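PDB 4OVS: TRAP dicarboxylate transporter, DctP subunit from Sulfurospirillum deleyianum, which probably captures succinate, and perhaps related dicarboxylates, in the periplasm and delivers it to a TRAP membrane transporter for uptake. Local coordinates for residues 28-33 with 84-89; 44-49 with 261-266; 140-145 with 235-240. One frame throughout, in Å; residues are numbered along the deposited sequence.

Contact 1: 28-33 with 84-89; sequences IKVTHV and AHIAMP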
# COMPACT_ATOMS: atom_id res chain seq x y z
N ILE A 28 0.32 21.97 9.45
CA ILE A 28 -0.34 20.90 8.66
C ILE A 28 0.01 19.54 9.29
O ILE A 28 1.19 19.28 9.59
CB ILE A 28 0.17 20.87 7.17
CG1 ILE A 28 -0.23 22.14 6.42
CG2 ILE A 28 -0.42 19.65 6.41
CD1 ILE A 28 0.28 22.20 4.97
N LYS A 29 -0.99 18.66 9.46
CA LYS A 29 -0.85 17.39 10.15
C LYS A 29 -1.04 16.32 9.10
O LYS A 29 -2.12 16.20 8.51
CB LYS A 29 -1.92 17.26 11.25
CG LYS A 29 -1.96 18.46 12.17
CD LYS A 29 -2.61 18.17 13.49
CE LYS A 29 -4.11 18.29 13.47
NZ LYS A 29 -4.67 18.07 14.86
N VAL A 30 0.03 15.56 8.90
CA VAL A 30 0.04 14.38 8.02
C VAL A 30 -0.06 13.11 8.87
O VAL A 30 0.59 13.01 9.91
CB VAL A 30 1.36 14.26 7.21
CG1 VAL A 30 1.27 13.06 6.37
CG2 VAL A 30 1.62 15.48 6.33
N THR A 31 -0.86 12.15 8.43
CA THR A 31 -1.08 10.95 9.21
C THR A 31 -0.91 9.77 8.31
O THR A 31 -1.44 9.77 7.23
CB THR A 31 -2.49 10.96 9.85
OG1 THR A 31 -2.69 9.79 10.63
CG2 THR A 31 -3.63 11.03 8.78
N HIS A 32 -0.13 8.78 8.75
CA HIS A 32 -0.02 7.49 8.06
C HIS A 32 0.34 6.35 9.04
O HIS A 32 0.62 6.61 10.24
CB HIS A 32 0.99 7.57 6.89
CG HIS A 32 2.41 7.75 7.29
ND1 HIS A 32 3.18 6.71 7.77
CD2 HIS A 32 3.24 8.82 7.20
CE1 HIS A 32 4.41 7.14 7.99
NE2 HIS A 32 4.48 8.41 7.64
N VAL A 33 0.30 5.11 8.53
CA VAL A 33 0.34 3.93 9.33
C VAL A 33 1.65 3.12 9.26
O VAL A 33 1.77 2.08 9.93
CB VAL A 33 -0.85 2.97 8.96
CG1 VAL A 33 -2.24 3.68 9.07
CG2 VAL A 33 -0.68 2.43 7.56
N ALA A 84 -7.36 15.74 10.46
CA ALA A 84 -6.08 15.47 9.84
C ALA A 84 -6.21 16.08 8.46
O ALA A 84 -7.32 16.31 7.97
CB ALA A 84 -5.83 13.97 9.78
N HIS A 85 -5.07 16.37 7.84
CA HIS A 85 -5.05 17.18 6.65
C HIS A 85 -4.58 16.42 5.44
O HIS A 85 -5.08 16.64 4.34
CB HIS A 85 -4.15 18.37 6.92
CG HIS A 85 -4.56 19.15 8.12
ND1 HIS A 85 -3.67 19.88 8.88
CD2 HIS A 85 -5.77 19.34 8.68
CE1 HIS A 85 -4.33 20.50 9.85
NE2 HIS A 85 -5.60 20.19 9.74
N ILE A 86 -3.59 15.56 5.62
CA ILE A 86 -2.95 14.86 4.51
C ILE A 86 -2.74 13.41 4.89
O ILE A 86 -2.31 13.10 6.00
CB ILE A 86 -1.62 15.53 4.08
CG1 ILE A 86 -1.88 16.96 3.63
CG2 ILE A 86 -1.00 14.81 2.90
CD1 ILE A 86 -0.72 17.70 3.11
N ALA A 87 -3.12 12.51 4.00
CA ALA A 87 -2.91 11.11 4.17
C ALA A 87 -2.37 10.43 2.88
O ALA A 87 -2.35 11.05 1.79
CB ALA A 87 -4.15 10.45 4.64
N MSE A 88 -1.89 9.19 3.01
CA MSE A 88 -1.40 8.44 1.85
C MSE A 88 -1.82 6.97 1.86
O MSE A 88 -0.98 6.07 1.90
CB MSE A 88 0.09 8.56 1.75
CG MSE A 88 0.63 9.95 1.65
SE MSE A 88 1.10 10.64 3.43
CE MSE A 88 2.08 12.19 2.86
N PRO A 89 -3.12 6.73 1.86
CA PRO A 89 -3.70 5.39 2.05
C PRO A 89 -3.39 4.46 0.91
O PRO A 89 -3.27 4.92 -0.20
CB PRO A 89 -5.20 5.66 2.11
CG PRO A 89 -5.29 7.07 2.50
CD PRO A 89 -4.16 7.76 1.85
O HOH W 1 -2.29 7.80 5.57
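The imidazole of His85 meets Ile28 CA at its edge, in the ring plane and 3.5 Å from ND1, while Lys29 N approaches the same nitrogen tilted 34° from that plane. Phe244 stacks on the ring. Lys29 N donates to His85 ND1 at 3.0 Å; ND1 is the acceptor, standing where a strand carbonyl might otherwise be expected, just before strand 86-87. The first torsion of His85, with CG beside its own backbone N (chi1 -55°), brings ND1 to the amide N of Lys29. Lys29 CG rests 3.9 Å from His85 CE1, the two side chains crossing at a slant. Replacing His85 with an alanine would probably leave the amide of Lys29 without its acceptor and Phe244 without its stacking partner.

Lys29 O takes His85 N at 3.0 Å and, weakly, Ile86 N; Thr31 N then reaches Ile86 O at 3.0 Å. Strands 26-31 and 86-87 are parallel neighbours in the order 59-64, 26-31, 86-87, as in the type II periplasmic binding protein fold; in sequence, 26-31 to 59-64 and 59-64 to 86-87 are beta-alpha-beta crossovers through helices 39-54 and 75-81. Val30 and Ile86 share one face of the sheet, under helix 39-54: Val30 CG2 lies 3.9 Å from Ile86 CB, and Val30 CG1 touches the selenomethionine methyl Met88 CE at 3.7 Å. On the other face Thr31 CG2 abuts Ala84 CB at 3.8 Å, beneath helix 75-81. Farther along, one water donates to Thr31 O and accepts from Met88 N, bridging the segments just past the end of strand 86-87.

Contact 2: 44-49 with 261-266; sequences ADFFAK and KEATEY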
# COMPACT_ATOMS: atom_id res chain seq x y z
N ALA A 44 6.98 11.20 3.21
CA ALA A 44 6.18 12.12 4.02
C ALA A 44 7.09 13.15 4.71
O ALA A 44 6.79 14.33 4.73
CB ALA A 44 5.36 11.35 5.07
N ASP A 45 8.21 12.67 5.28
CA ASP A 45 9.18 13.53 5.99
C ASP A 45 9.87 14.51 5.04
O ASP A 45 10.12 15.68 5.38
CB ASP A 45 10.23 12.68 6.73
CG ASP A 45 9.72 12.08 8.05
OD1 ASP A 45 8.71 12.58 8.62
OD2 ASP A 45 10.41 11.14 8.54
N PHE A 46 10.11 14.08 3.82
CA PHE A 46 10.69 14.96 2.81
C PHE A 46 9.69 16.05 2.43
O PHE A 46 10.01 17.23 2.41
CB PHE A 46 11.12 14.14 1.60
CG PHE A 46 11.87 14.91 0.59
CD1 PHE A 46 11.20 15.52 -0.45
CD2 PHE A 46 13.23 15.11 0.69
CE1 PHE A 46 11.86 16.27 -1.41
CE2 PHE A 46 13.90 15.89 -0.27
CZ PHE A 46 13.20 16.45 -1.32
N PHE A 47 8.45 15.66 2.19
CA PHE A 47 7.37 16.67 2.02
C PHE A 47 7.37 17.68 3.11
O PHE A 47 7.38 18.88 2.85
CB PHE A 47 6.04 15.98 1.98
CG PHE A 47 4.86 16.91 2.03
CD1 PHE A 47 4.58 17.77 0.95
CD2 PHE A 47 4.00 16.92 3.12
CE1 PHE A 47 3.51 18.61 1.00
CE2 PHE A 47 2.90 17.75 3.13
CZ PHE A 47 2.65 18.58 2.07
N ALA A 48 7.43 17.21 4.36
CA ALA A 48 7.33 18.11 5.49
C ALA A 48 8.48 19.11 5.51
O ALA A 48 8.30 20.32 5.69
CB ALA A 48 7.32 17.29 6.80
N LYS A 49 9.67 18.61 5.30
CA LYS A 49 10.85 19.46 5.24
C LYS A 49 10.76 20.51 4.12
O LYS A 49 11.12 21.68 4.31
CB LYS A 49 12.06 18.57 5.00
CG LYS A 49 13.37 19.29 5.15
CD LYS A 49 14.56 18.42 4.67
CE LYS A 49 14.89 18.61 3.18
NZ LYS A 49 16.23 18.03 2.75
N LYS A 261 4.91 17.58 -5.19
CA LYS A 261 5.48 17.12 -6.45
C LYS A 261 6.92 16.57 -6.28
O LYS A 261 7.24 15.48 -6.72
CB LYS A 261 5.46 18.28 -7.47
CG LYS A 261 5.84 17.86 -8.90
CD LYS A 261 6.07 19.11 -9.80
CE LYS A 261 6.46 18.79 -11.25
NZ LYS A 261 5.38 18.10 -12.06
N GLU A 262 7.76 17.35 -5.64
CA GLU A 262 9.13 16.96 -5.38
C GLU A 262 9.20 15.69 -4.54
O GLU A 262 10.00 14.78 -4.81
CB GLU A 262 9.86 18.12 -4.68
CG GLU A 262 10.00 19.28 -5.55
CD GLU A 262 10.81 20.42 -4.95
OE1 GLU A 262 11.58 20.17 -3.99
OE2 GLU A 262 10.70 21.55 -5.45
N ALA A 263 8.31 15.59 -3.56
CA ALA A 263 8.29 14.49 -2.63
C ALA A 263 7.84 13.20 -3.30
O ALA A 263 8.32 12.11 -2.96
CB ALA A 263 7.38 14.81 -1.43
N THR A 264 6.98 13.35 -4.29
CA THR A 264 6.49 12.21 -5.06
C THR A 264 7.66 11.64 -5.88
O THR A 264 7.87 10.43 -5.88
CB THR A 264 5.36 12.67 -5.99
OG1 THR A 264 4.22 13.09 -5.20
CG2 THR A 264 4.94 11.59 -6.90
N GLU A 265 8.43 12.51 -6.53
CA GLU A 265 9.60 12.10 -7.36
C GLU A 265 10.61 11.38 -6.44
O GLU A 265 11.13 10.32 -6.78
CB GLU A 265 10.27 13.32 -8.00
CG GLU A 265 11.77 13.09 -8.34
CD GLU A 265 12.46 14.27 -9.04
OE1 GLU A 265 12.41 15.42 -8.49
OE2 GLU A 265 13.06 14.05 -10.14
N TYR A 266 10.81 11.93 -5.25
CA TYR A 266 11.76 11.40 -4.28
C TYR A 266 11.30 10.04 -3.73
O TYR A 266 12.06 9.09 -3.67
CB TYR A 266 11.95 12.39 -3.15
CG TYR A 266 12.72 11.80 -2.01
CD1 TYR A 266 14.06 11.53 -2.15
CD2 TYR A 266 12.12 11.55 -0.80
CE1 TYR A 266 14.80 10.97 -1.11
CE2 TYR A 266 12.84 11.01 0.26
CZ TYR A 266 14.18 10.73 0.09
OH TYR A 266 14.93 10.17 1.10
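Phe46 and Tyr266 form an offset aromatic stack, centroids 4.6 Å apart and planes inclined by 27°. The overlap is partial: Tyr266 CG lies over one face of the Phe46 ring, toward its rim, and Phe46 CD2 lies in the same way over a face of the tyrosine. The nearest atoms are Phe46 CG and Tyr266 CD2, at 3.6 Å, and Phe46 CB also touches the tyrosine ring carbons CD2 and CE2. Both side chains place CG opposite the backbone N (chi1 -173° in Phe46), which carries each ring out across the gap between the helices.

Aliphatic packing centres on Ala263. Its CB meets Phe47 CB at 3.8 Å, and its CA lies 3.8 Å from Phe46 CD1, so this small residue is flanked by two successive phenylalanines. Because Ala263 presents only a methyl group, against Phe47 CB, the CA atoms of Phe47 and Ala263 come to 5.2 Å. The segments run nearly antiparallel, their axes 8.6 Å apart, and join helix 39-54 to helix 253-289, the long helix that is a hallmark of TRAP solute-binding proteins.

The polar groups look elsewhere. Glu262 lends this contact little more than its backbone and CB, near Phe46 CE1, while its carboxylate bonds Gln258 and forms a salt bridge with Arg50. The hydroxyl of Tyr266 makes a weak bond to Glu270. Cohesion between these two segments therefore rests on aromatic and methyl surfaces, held by dispersion and exclusion of water rather than by directed polar bonds.

Contact 3: 140-145 with 235-240; sequences LDYWDA and GYLVIM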
# COMPACT_ATOMS: atom_id res chain seq x y z
N LEU A 140 -4.11 13.80 -5.06
CA LEU A 140 -2.90 14.32 -5.65
C LEU A 140 -2.22 13.19 -6.43
O LEU A 140 -2.78 12.73 -7.41
CB LEU A 140 -2.00 14.93 -4.58
CG LEU A 140 -2.51 16.14 -3.81
CD1 LEU A 140 -1.62 16.50 -2.65
CD2 LEU A 140 -2.60 17.29 -4.72
N ASP A 141 -1.07 12.70 -5.97
CA ASP A 141 -0.22 11.81 -6.78
C ASP A 141 -0.21 10.34 -6.31
O ASP A 141 -0.47 10.07 -5.17
CB ASP A 141 1.25 12.20 -6.64
CG ASP A 141 1.61 13.49 -7.32
OD1 ASP A 141 1.29 13.61 -8.53
OD2 ASP A 141 2.23 14.36 -6.63
N TYR A 142 0.17 9.42 -7.18
CA TYR A 142 0.44 8.07 -6.75
C TYR A 142 1.88 7.88 -6.29
O TYR A 142 2.82 8.38 -6.94
CB TYR A 142 0.17 7.09 -7.88
CG TYR A 142 -1.27 7.03 -8.33
CD1 TYR A 142 -2.21 6.38 -7.57
CD2 TYR A 142 -1.69 7.60 -9.52
CE1 TYR A 142 -3.52 6.28 -7.97
CE2 TYR A 142 -3.03 7.52 -9.93
CZ TYR A 142 -3.94 6.84 -9.15
OH TYR A 142 -5.28 6.74 -9.52
N TRP A 143 2.00 7.13 -5.18
CA TRP A 143 3.26 6.65 -4.59
C TRP A 143 3.36 5.13 -4.63
O TRP A 143 2.33 4.46 -4.66
CB TRP A 143 3.34 7.11 -3.14
CG TRP A 143 3.66 8.54 -2.90
CD1 TRP A 143 3.63 9.56 -3.81
CD2 TRP A 143 3.99 9.14 -1.65
NE1 TRP A 143 3.99 10.74 -3.20
CE2 TRP A 143 4.22 10.51 -1.88
CE3 TRP A 143 4.17 8.63 -0.35
CZ2 TRP A 143 4.63 11.38 -0.86
CZ3 TRP A 143 4.58 9.49 0.63
CH2 TRP A 143 4.82 10.85 0.38
N ASP A 144 4.60 4.59 -4.61
CA ASP A 144 4.90 3.17 -4.82
C ASP A 144 5.29 2.54 -3.46
O ASP A 144 5.97 3.18 -2.67
CB ASP A 144 6.16 3.07 -5.70
CG ASP A 144 6.53 1.66 -6.07
OD1 ASP A 144 5.72 0.72 -5.91
OD2 ASP A 144 7.67 1.47 -6.57
N ALA A 145 4.82 1.33 -3.21
CA ALA A 145 5.40 0.50 -2.15
C ALA A 145 6.16 -0.62 -2.80
O ALA A 145 7.36 -0.57 -2.83
CB ALA A 145 4.32 -0.04 -1.14
N GLY A 235 0.30 0.01 -3.56
CA GLY A 235 0.70 1.39 -3.76
C GLY A 235 -0.30 2.34 -3.09
O GLY A 235 -1.32 1.90 -2.59
N TYR A 236 -0.01 3.64 -3.16
CA TYR A 236 -0.75 4.65 -2.41
C TYR A 236 -1.24 5.82 -3.31
O TYR A 236 -0.64 6.11 -4.33
CB TYR A 236 0.19 5.24 -1.36
CG TYR A 236 1.01 4.23 -0.57
CD1 TYR A 236 0.42 3.50 0.45
CD2 TYR A 236 2.38 4.04 -0.81
CE1 TYR A 236 1.13 2.58 1.21
CE2 TYR A 236 3.11 3.11 -0.03
CZ TYR A 236 2.47 2.41 0.99
OH TYR A 236 3.11 1.48 1.75
N LEU A 237 -2.32 6.47 -2.90
CA LEU A 237 -2.77 7.71 -3.52
C LEU A 237 -2.74 8.75 -2.42
O LEU A 237 -3.36 8.58 -1.36
CB LEU A 237 -4.15 7.58 -4.11
CG LEU A 237 -4.72 8.94 -4.58
CD1 LEU A 237 -3.93 9.51 -5.74
CD2 LEU A 237 -6.15 8.80 -4.95
N VAL A 238 -1.96 9.79 -2.62
CA VAL A 238 -1.89 10.89 -1.65
C VAL A 238 -3.19 11.66 -1.77
O VAL A 238 -3.61 12.03 -2.89
CB VAL A 238 -0.68 11.81 -1.94
CG1 VAL A 238 -0.59 12.99 -0.97
CG2 VAL A 238 0.60 11.01 -1.89
N ILE A 239 -3.83 11.87 -0.62
CA ILE A 239 -5.02 12.69 -0.54
C ILE A 239 -4.98 13.76 0.54
O ILE A 239 -4.27 13.63 1.54
CB ILE A 239 -6.28 11.88 -0.27
CG1 ILE A 239 -6.09 11.01 0.97
CG2 ILE A 239 -6.64 11.05 -1.50
CD1 ILE A 239 -7.37 10.43 1.43
N MSE A 240 -5.77 14.80 0.33
CA MSE A 240 -5.87 15.87 1.30
C MSE A 240 -7.31 16.08 1.73
O MSE A 240 -8.25 15.70 1.03
CB MSE A 240 -5.29 17.18 0.78
CG MSE A 240 -3.91 17.13 0.25
SE MSE A 240 -3.07 18.93 0.15
CE MSE A 240 -4.02 19.65 -1.43
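Trp143 turns CG anti to its carbonyl carbon (chi1 -75°), and Val238 sets CG1 anti to its backbone N (chi1 179°), leaving CG2 to cover the indole, whose NE1 bonds Thr264. Val238 CG2 stands 3.6 Å from the centroid of the five-membered ring, almost on its normal, a CH-pi contact. On the opposite face of the sheet Leu237 CD1 lies over the Tyr142 ring, toward its rim, 4.2 Å from the centroid. Tyr236, beside Trp143, brings its ring to Ala145, whose CB is 3.5 Å from Tyr236 OH.

The strands are antiparallel. Trp143 and Tyr236 are a hydrogen-bonded pair, Trp143 N to Tyr236 O 3.0 Å and Tyr236 N to Trp143 O 2.9 Å. Farther on, Val238 O accepts from Leu140 N at 2.8 Å while Val238 N gives to Asp141 O at 3.0 Å: two residues face one, a beta bulge. Leu140 CD1 then packs on Met240 CG.

Tyr236 OH bonds a succinate oxygen; the backbone bonds and methyl-on-ring packing around it probably help fix the strand that presents this hydroxyl.

Overall arrangement
The three contacts lie 11 to 13 Å apart, centre to centre, around one mixed sheet and the helices over it. Strand 86-87 joins contact 1 to contact 3: it pairs parallel with 26-31 and antiparallel with 233-241, as in Ala87 N to Ile239 O. Contact 2 covers this sheet through Phe47, against Ile86 and Val30, and through Thr264, which reaches Asp141 in strand 137-152. Along the chain, contact 1 closes before contact 3 opens, contact 3 is nested within the loop closed by contact 2, and contacts 1 and 2 alternate. Contacts 1 and 3 thus lie close to the succinate-binding residues Lys40 and Tyr236, with contact 2 farther off, packed on the sheet.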